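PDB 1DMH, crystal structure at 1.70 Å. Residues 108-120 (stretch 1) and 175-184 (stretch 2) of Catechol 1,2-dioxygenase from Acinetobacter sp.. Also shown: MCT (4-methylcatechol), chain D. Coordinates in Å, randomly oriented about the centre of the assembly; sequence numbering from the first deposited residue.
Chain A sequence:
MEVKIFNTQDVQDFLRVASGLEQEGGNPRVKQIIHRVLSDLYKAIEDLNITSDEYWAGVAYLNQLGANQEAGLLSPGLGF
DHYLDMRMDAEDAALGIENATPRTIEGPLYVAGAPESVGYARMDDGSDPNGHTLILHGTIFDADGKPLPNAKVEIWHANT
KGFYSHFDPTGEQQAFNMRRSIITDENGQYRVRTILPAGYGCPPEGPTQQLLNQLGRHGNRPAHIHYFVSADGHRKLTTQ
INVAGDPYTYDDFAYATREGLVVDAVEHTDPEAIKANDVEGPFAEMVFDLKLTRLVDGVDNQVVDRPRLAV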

ATOM      1  N   PRO A 108      -3.530   8.387 -13.953  1.00 12.21           N
ATOM      2  CA  PRO A 108      -4.678   7.687 -13.362  1.00 12.44           C
ATOM      3  C   PRO A 108      -6.081   8.308 -13.506  1.00 13.34           C
ATOM      4  O   PRO A 108      -7.031   7.836 -12.872  1.00 12.50           O
ATOM      5  N   LEU A 109      -6.223   9.316 -14.362  1.00 13.48           N
ATOM      6  CA  LEU A 109      -7.490  10.039 -14.463  1.00 13.29           C
ATOM      7  C   LEU A 109      -8.362   9.861 -15.685  1.00 13.93           C
ATOM      8  O   LEU A 109      -9.243  10.690 -15.931  1.00 13.69           O
ATOM      9  N   TYR A 110      -8.133   8.801 -16.460  1.00 13.68           N
ATOM     10  CA  TYR A 110      -8.981   8.524 -17.611  1.00 14.59           C
ATOM     11  C   TYR A 110     -10.344   8.063 -17.083  1.00 15.22           C
ATOM     12  O   TYR A 110     -10.430   7.419 -16.035  1.00 15.77           O
ATOM     13  N   VAL A 111     -11.407   8.414 -17.793  1.00 15.68           N
ATOM     14  CA  VAL A 111     -12.766   7.993 -17.412  1.00 16.59           C
ATOM     15  C   VAL A 111     -13.412   7.489 -18.696  1.00 17.51           C
ATOM     16  O   VAL A 111     -13.404   8.190 -19.717  1.00 17.12           O
ATOM     17  N   ALA A 112     -13.957   6.276 -18.653  1.00 17.70           N
ATOM     18  CA  ALA A 112     -14.578   5.704 -19.840  1.00 18.43           C
ATOM     19  C   ALA A 112     -16.024   6.173 -20.031  1.00 18.67           C
ATOM     20  O   ALA A 112     -16.721   6.443 -19.046  1.00 18.49           O
ATOM     21  N   GLY A 113     -16.445   6.295 -21.298  1.00 19.31           N
ATOM     22  CA  GLY A 113     -17.813   6.686 -21.619  1.00 20.85           C
ATOM     23  C   GLY A 113     -18.122   8.131 -22.000  1.00 21.57           C
ATOM     24  O   GLY A 113     -19.273   8.569 -21.904  1.00 21.89           O
ATOM     25  N   ALA A 114     -17.121   8.874 -22.458  1.00 21.73           N
ATOM     26  CA  ALA A 114     -17.345  10.270 -22.807  1.00 21.54           C
ATOM     27  C   ALA A 114     -18.177  10.413 -24.073  1.00 21.99           C
ATOM     28  O   ALA A 114     -18.186   9.527 -24.916  1.00 21.65           O
ATOM     29  N   PRO A 115     -18.937  11.518 -24.196  1.00 22.78           N
ATOM     30  CA  PRO A 115     -19.718  11.669 -25.421  1.00 23.09           C
ATOM     31  C   PRO A 115     -18.809  11.578 -26.645  1.00 23.55           C
ATOM     32  O   PRO A 115     -17.622  11.934 -26.600  1.00 22.93           O
ATOM     33  N   GLU A 116     -19.370  11.086 -27.740  1.00 23.22           N
ATOM     34  CA  GLU A 116     -18.612  10.914 -28.965  1.00 24.43           C
ATOM     35  C   GLU A 116     -19.230  11.680 -30.160  1.00 23.93           C
ATOM     36  O   GLU A 116     -20.447  11.834 -30.238  1.00 23.64           O
ATOM     37  N   SER A 117     -18.401  12.176 -31.073  1.00 22.66           N
ATOM     38  CA  SER A 117     -18.923  12.889 -32.236  1.00 22.13           C
ATOM     39  C   SER A 117     -17.903  12.824 -33.354  1.00 21.82           C
ATOM     40  O   SER A 117     -16.739  12.493 -33.123  1.00 21.46           O
ATOM     41  N   VAL A 118     -18.331  13.147 -34.570  1.00 20.93           N
ATOM     42  CA  VAL A 118     -17.423  13.089 -35.696  1.00 20.18           C
ATOM     43  C   VAL A 118     -16.800  14.431 -36.001  1.00 19.90           C
ATOM     44  O   VAL A 118     -17.503  15.447 -36.058  1.00 20.01           O
ATOM     45  N   GLY A 119     -15.477  14.406 -36.177  1.00 19.12           N
ATOM     46  CA  GLY A 119     -14.687  15.574 -36.535  1.00 17.50           C
ATOM     47  C   GLY A 119     -14.561  16.782 -35.622  1.00 17.13           C
ATOM     48  O   GLY A 119     -13.526  17.435 -35.643  1.00 16.88           O
ATOM     49  N   TYR A 120     -15.587  17.073 -34.824  1.00 16.69           N
ATOM     50  CA  TYR A 120     -15.593  18.262 -33.978  1.00 16.50           C
ATOM     51  C   TYR A 120     -16.457  18.143 -32.723  1.00 16.83           C
ATOM     52  O   TYR A 120     -17.458  17.436 -32.703  1.00 17.24           O
ATOM     53  N   ALA A 175     -20.666  16.069 -15.678  1.00 31.67           N
ATOM     54  CA  ALA A 175     -20.048  14.785 -15.992  1.00 29.69           C
ATOM     55  C   ALA A 175     -19.354  14.943 -17.338  1.00 27.54           C
ATOM     56  O   ALA A 175     -19.857  15.642 -18.217  1.00 26.97           O
ATOM     57  N   PHE A 176     -18.195  14.304 -17.480  1.00 25.24           N
ATOM     58  CA  PHE A 176     -17.388  14.351 -18.706  1.00 22.38           C
ATOM     59  C   PHE A 176     -16.957  15.746 -19.192  1.00 20.64           C
ATOM     60  O   PHE A 176     -16.632  15.922 -20.367  1.00 18.78           O
ATOM     61  N   ASN A 177     -16.955  16.729 -18.293  1.00 18.95           N
ATOM     62  CA  ASN A 177     -16.516  18.063 -18.661  1.00 18.06           C
ATOM     63  C   ASN A 177     -15.043  17.892 -19.073  1.00 17.60           C
ATOM     64  O   ASN A 177     -14.274  17.226 -18.363  1.00 16.63           O
ATOM     65  N   MET A 178     -14.681  18.473 -20.222  1.00 17.17           N
ATOM     66  CA  MET A 178     -13.330  18.426 -20.796  1.00 16.35           C
ATOM     67  C   MET A 178     -12.849  17.003 -21.113  1.00 16.52           C
ATOM     68  O   MET A 178     -11.662  16.695 -21.014  1.00 15.09           O
ATOM     69  N   ARG A 179     -13.789  16.140 -21.508  1.00 15.78           N
ATOM     70  CA  ARG A 179     -13.497  14.756 -21.872  1.00 16.29           C
ATOM     71  C   ARG A 179     -14.385  14.419 -23.086  1.00 16.66           C
ATOM     72  O   ARG A 179     -15.609  14.432 -22.970  1.00 16.55           O
ATOM     73  N   ARG A 180     -13.784  14.111 -24.235  1.00 16.50           N
ATOM     74  CA  ARG A 180     -14.563  13.765 -25.424  1.00 16.19           C
ATOM     75  C   ARG A 180     -13.872  12.714 -26.284  1.00 17.23           C
ATOM     76  O   ARG A 180     -12.653  12.516 -26.192  1.00 17.16           O
ATOM     77  N   SER A 181     -14.661  12.044 -27.125  1.00 16.46           N
ATOM     78  CA  SER A 181     -14.130  11.086 -28.087  1.00 16.48           C
ATOM     79  C   SER A 181     -14.481  11.691 -29.426  1.00 16.31           C
ATOM     80  O   SER A 181     -15.621  12.091 -29.642  1.00 16.30           O
ATOM     81  N   ILE A 182     -13.507  11.784 -30.312  1.00 16.77           N
ATOM     82  CA  ILE A 182     -13.757  12.338 -31.627  1.00 18.49           C
ATOM     83  C   ILE A 182     -13.358  11.365 -32.709  1.00 18.45           C
ATOM     84  O   ILE A 182     -12.259  10.827 -32.704  1.00 18.83           O
ATOM     85  N   ILE A 183     -14.286  11.105 -33.615  1.00 19.13           N
ATOM     86  CA  ILE A 183     -14.026  10.199 -34.728  1.00 19.17           C
ATOM     87  C   ILE A 183     -13.493  11.098 -35.809  1.00 19.54           C
ATOM     88  O   ILE A 183     -14.150  12.087 -36.161  1.00 18.57           O
ATOM     89  N   THR A 184     -12.314  10.781 -36.329  1.00 19.58           N
ATOM     90  CA  THR A 184     -11.757  11.620 -37.371  1.00 20.98           C
ATOM     91  C   THR A 184     -12.674  11.639 -38.609  1.00 22.03           C
ATOM     92  O   THR A 184     -13.368  10.664 -38.913  1.00 21.31           O
TER

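The contact joins two regimes: a short parallel strand pairing, where the backbone does the bonding, and a loop region, where the side chain of Arg179 does the hydrogen bonding to stretch 1 and the ring of Phe176 does much of the packing. Pro115 O accepts from Ser181 N (3.0 Å), Ser117 N gives to Ser181 O (3.1 Å), Ser117 O takes Ile183 N (2.9 Å) and Gly119 N closes the ladder on Ile183 O (2.7 Å). This register sorts the side chains. Glu116, Val118, Ser181 and Ile183 share one face of the sheet; Ser117 and Ile182 share the other.

On the first face, Ile183 adopts m for both chi1 and chi2, which brings its CD1 to 3.9 Å from Glu116 CD, while its CB lies 4.1 Å from Val118 CG2. Glu116 is t, t, so its aliphatic part is extended before the carboxylate. Ser181, at m, places OG 2.5 Å from water 2, which donates to Ala114 O at 2.9 Å and so bridges a side chain to a carbonyl 4.2 Å from that OG. On the other face, Ile182 (m, t) sets CG2 3.7 Å from Gly119 N, and Ser117, at p, turns OG back to its own stretch, donating to Tyr120 O at 2.8 Å.

Phe176 points toward stretch 1 and has the most area covered of any residue here. Its chi1 of m lays the ring along the loop: Gly113 O, 3.2 Å from CZ, and Ala114 CA, 3.4 Å from CD1, lie over one face, while Ala112 O approaches the edge, 3.6 Å from CE1. Val111 CG1 reaches CE1 at 3.9 Å, and Pro115 CD meets Phe176 CB at 3.7 Å. Gly113 has phi 100°, where a CB would jam against the preceding carbonyl; it would also come within 3.5 Å of Phe176 CZ.

Arg179 also points in. With chi1 m and chi2 and chi3 t, it runs extended to Leu109 O, which receives both NH1 and NH2 at 2.9 Å in a fork near the guanidinium plane. Val111, at t, covers one face of that group, CG2 lying 3.4 Å from CZ, and water 1 accepts from Arg179 NH1 (2.9 Å) and Val111 N (3.2 Å).

Arg180 folds back instead: m, m curls its chain so that NH1 donates to Arg179 O at 2.8 Å and, weakly, to Phe176 O at 2.8 Å. Pro115 CG packs 3.3 Å from Arg180 CD.

At the start of stretch 1, Leu109 (m, t) leads away from stretch 2, with CD1 3.6 Å from O4 of 4-methylcatechol.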

ATOM      1  CB  PRO A 108      -4.247   7.592 -11.904  1.00 12.45           C
ATOM      2  CG  PRO A 108      -3.694   9.033 -11.698  1.00 11.03           C
ATOM      3  CD  PRO A 108      -2.891   9.292 -12.966  1.00 12.29           C
ATOM      4  CB  LEU A 109      -7.212  11.534 -14.254  1.00 14.53           C
ATOM      5  CG  LEU A 109      -6.312  11.742 -13.033  1.00 15.72           C
ATOM      6  CD1 LEU A 109      -5.753  13.154 -12.979  1.00 16.52           C
ATOM      7  CD2 LEU A 109      -7.097  11.405 -11.806  1.00 16.90           C
ATOM      8  CB  TYR A 110      -8.398   7.397 -18.456  1.00 14.31           C
ATOM      9  CG  TYR A 110      -9.312   6.973 -19.587  1.00 15.69           C
ATOM     10  CD1 TYR A 110      -9.520   7.803 -20.696  1.00 14.27           C
ATOM     11  CD2 TYR A 110      -9.979   5.736 -19.543  1.00 16.57           C
ATOM     12  CE1 TYR A 110     -10.356   7.414 -21.728  1.00 15.18           C
ATOM     13  CE2 TYR A 110     -10.829   5.328 -20.583  1.00 16.04           C
ATOM     14  CZ  TYR A 110     -11.007   6.168 -21.666  1.00 16.38           C
ATOM     15  OH  TYR A 110     -11.805   5.758 -22.707  1.00 16.13           O
ATOM     16  CB  VAL A 111     -13.646   9.145 -16.862  1.00 16.13           C
ATOM     17  CG1 VAL A 111     -15.039   8.592 -16.559  1.00 16.35           C
ATOM     18  CG2 VAL A 111     -13.027   9.765 -15.598  1.00 15.39           C
ATOM     19  CB  ALA A 112     -14.520   4.185 -19.760  1.00 18.71           C
ATOM     20  CB  ALA A 114     -16.008  10.973 -22.996  1.00 20.83           C
ATOM     21  CB  PRO A 115     -20.365  13.045 -25.246  1.00 23.23           C
ATOM     22  CG  PRO A 115     -19.466  13.734 -24.246  1.00 24.15           C
ATOM     23  CD  PRO A 115     -19.241  12.618 -23.275  1.00 22.62           C
ATOM     24  CB  GLU A 116     -18.546   9.423 -29.251  1.00 25.99           C
ATOM     25  CG  GLU A 116     -17.948   9.079 -30.562  1.00 29.20           C
ATOM     26  CD  GLU A 116     -18.154   7.628 -30.852  1.00 32.09           C
ATOM     27  OE1 GLU A 116     -17.642   6.803 -30.062  1.00 33.52           O
ATOM     28  OE2 GLU A 116     -18.842   7.314 -31.854  1.00 33.87           O
ATOM     29  CB  SER A 117     -19.203  14.346 -31.897  1.00 22.08           C
ATOM     30  OG  SER A 117     -17.998  14.974 -31.552  1.00 23.26           O
ATOM     31  CB  VAL A 118     -18.130  12.595 -36.987  1.00 20.33           C
ATOM     32  CG1 VAL A 118     -17.120  12.584 -38.167  1.00 20.39           C
ATOM     33  CG2 VAL A 118     -18.729  11.223 -36.769  1.00 19.53           C
ATOM     34  CB  TYR A 120     -16.110  19.460 -34.806  1.00 15.92           C
ATOM     35  CG  TYR A 120     -16.446  20.682 -33.977  1.00 16.25           C
ATOM     36  CD1 TYR A 120     -15.442  21.524 -33.502  1.00 16.05           C
ATOM     37  CD2 TYR A 120     -17.756  20.915 -33.543  1.00 16.76           C
ATOM     38  CE1 TYR A 120     -15.724  22.560 -32.602  1.00 15.56           C
ATOM     39  CE2 TYR A 120     -18.049  21.955 -32.635  1.00 16.46           C
ATOM     40  CZ  TYR A 120     -17.023  22.768 -32.169  1.00 16.26           C
ATOM     41  OH  TYR A 120     -17.289  23.764 -31.252  1.00 14.75           O
ATOM     42  CB  ALA A 175     -21.110  13.679 -16.066  1.00 29.46           C
ATOM     43  CB  PHE A 176     -18.084  13.605 -19.853  1.00 23.09           C
ATOM     44  CG  PHE A 176     -18.355  12.167 -19.552  1.00 23.51           C
ATOM     45  CD1 PHE A 176     -17.322  11.238 -19.565  1.00 23.60           C
ATOM     46  CD2 PHE A 176     -19.633  11.747 -19.182  1.00 24.03           C
ATOM     47  CE1 PHE A 176     -17.557   9.902 -19.204  1.00 24.44           C
ATOM     48  CE2 PHE A 176     -19.885  10.414 -18.821  1.00 24.58           C
ATOM     49  CZ  PHE A 176     -18.847   9.493 -18.830  1.00 24.14           C
ATOM     50  CB  ASN A 177     -16.599  19.015 -17.465  1.00 17.98           C
ATOM     51  CG  ASN A 177     -16.337  20.466 -17.852  1.00 18.29           C
ATOM     52  OD1 ASN A 177     -15.814  21.249 -17.049  1.00 20.33           O
ATOM     53  ND2 ASN A 177     -16.720  20.839 -19.063  1.00 16.65           N
ATOM     54  CB  MET A 178     -12.354  19.142 -19.858  1.00 17.31           C
ATOM     55  CG  MET A 178     -12.744  20.632 -19.610  1.00 18.15           C
ATOM     56  SD  MET A 178     -11.691  21.441 -18.374  1.00 19.99           S
ATOM     57  CE  MET A 178     -11.968  20.328 -16.974  1.00 20.32           C
ATOM     58  CB  ARG A 179     -13.849  13.793 -20.719  1.00 15.35           C
ATOM     59  CG  ARG A 179     -13.040  13.940 -19.427  1.00 14.81           C
ATOM     60  CD  ARG A 179     -13.616  13.026 -18.327  1.00 14.99           C
ATOM     61  NE  ARG A 179     -12.925  13.138 -17.039  1.00 15.75           N
ATOM     62  CZ  ARG A 179     -11.714  12.634 -16.785  1.00 15.33           C
ATOM     63  NH1 ARG A 179     -11.049  11.975 -17.735  1.00 14.57           N
ATOM     64  NH2 ARG A 179     -11.184  12.771 -15.570  1.00 14.66           N
ATOM     65  CB  ARG A 180     -14.784  14.997 -26.311  1.00 16.39           C
ATOM     66  CG  ARG A 180     -15.694  16.087 -25.770  1.00 17.34           C
ATOM     67  CD  ARG A 180     -17.148  15.636 -25.628  1.00 17.80           C
ATOM     68  NE  ARG A 180     -17.975  16.753 -25.193  1.00 18.80           N
ATOM     69  CZ  ARG A 180     -18.091  17.185 -23.940  1.00 20.06           C
ATOM     70  NH1 ARG A 180     -17.482  16.557 -22.940  1.00 19.91           N
ATOM     71  NH2 ARG A 180     -18.877  18.228 -23.675  1.00 21.07           N
ATOM     72  CB  SER A 181     -14.805   9.723 -27.977  1.00 16.59           C
ATOM     73  OG  SER A 181     -14.427   9.092 -26.780  1.00 17.98           O
ATOM     74  CB  ILE A 182     -13.022  13.670 -31.813  1.00 19.94           C
ATOM     75  CG1 ILE A 182     -13.555  14.631 -30.763  1.00 21.13           C
ATOM     76  CG2 ILE A 182     -13.227  14.227 -33.242  1.00 19.64           C
ATOM     77  CD1 ILE A 182     -13.054  15.948 -30.920  1.00 25.72           C
ATOM     78  CB  ILE A 183     -15.321   9.560 -35.257  1.00 19.59           C
ATOM     79  CG1 ILE A 183     -16.050   8.858 -34.113  1.00 20.23           C
ATOM     80  CG2 ILE A 183     -15.001   8.657 -36.446  1.00 18.59           C
ATOM     81  CD1 ILE A 183     -15.194   7.850 -33.352  1.00 21.15           C
ATOM     82  CB  THR A 184     -10.317  11.186 -37.739  1.00 20.54           C
ATOM     83  OG1 THR A 184     -10.298   9.804 -38.102  1.00 19.53           O
ATOM     84  CG2 THR A 184      -9.384  11.398 -36.535  1.00 20.01           C
TER
HETATM   85  C1  MCT D 401      -0.660  12.222 -12.881  0.65 22.02           C
HETATM   86  C2  MCT D 401      -0.901  12.116 -14.261  0.65 22.11           C
HETATM   87  C3  MCT D 401      -1.763  13.056 -14.863  0.65 21.43           C
HETATM   88  O3  MCT D 401      -2.007  12.967 -16.209  0.65 22.31           O
HETATM   89  C4  MCT D 401      -2.368  14.066 -14.133  0.65 21.18           C
HETATM   90  O4  MCT D 401      -3.194  14.957 -14.771  0.65 22.48           O
HETATM   91  C5  MCT D 401      -2.147  14.190 -12.787  0.65 21.74           C
HETATM   92  C6  MCT D 401      -1.242  13.212 -12.129  0.65 22.01           C
HETATM   93  C   MCT D 401       0.276  11.205 -12.200  0.65 22.40           C
HETATM   94  O   HOH W   1     -11.956  10.558 -20.104  1.00 11.15           O
HETATM   95  O   HOH W   2     -16.341   7.640 -26.017  1.00 28.33           O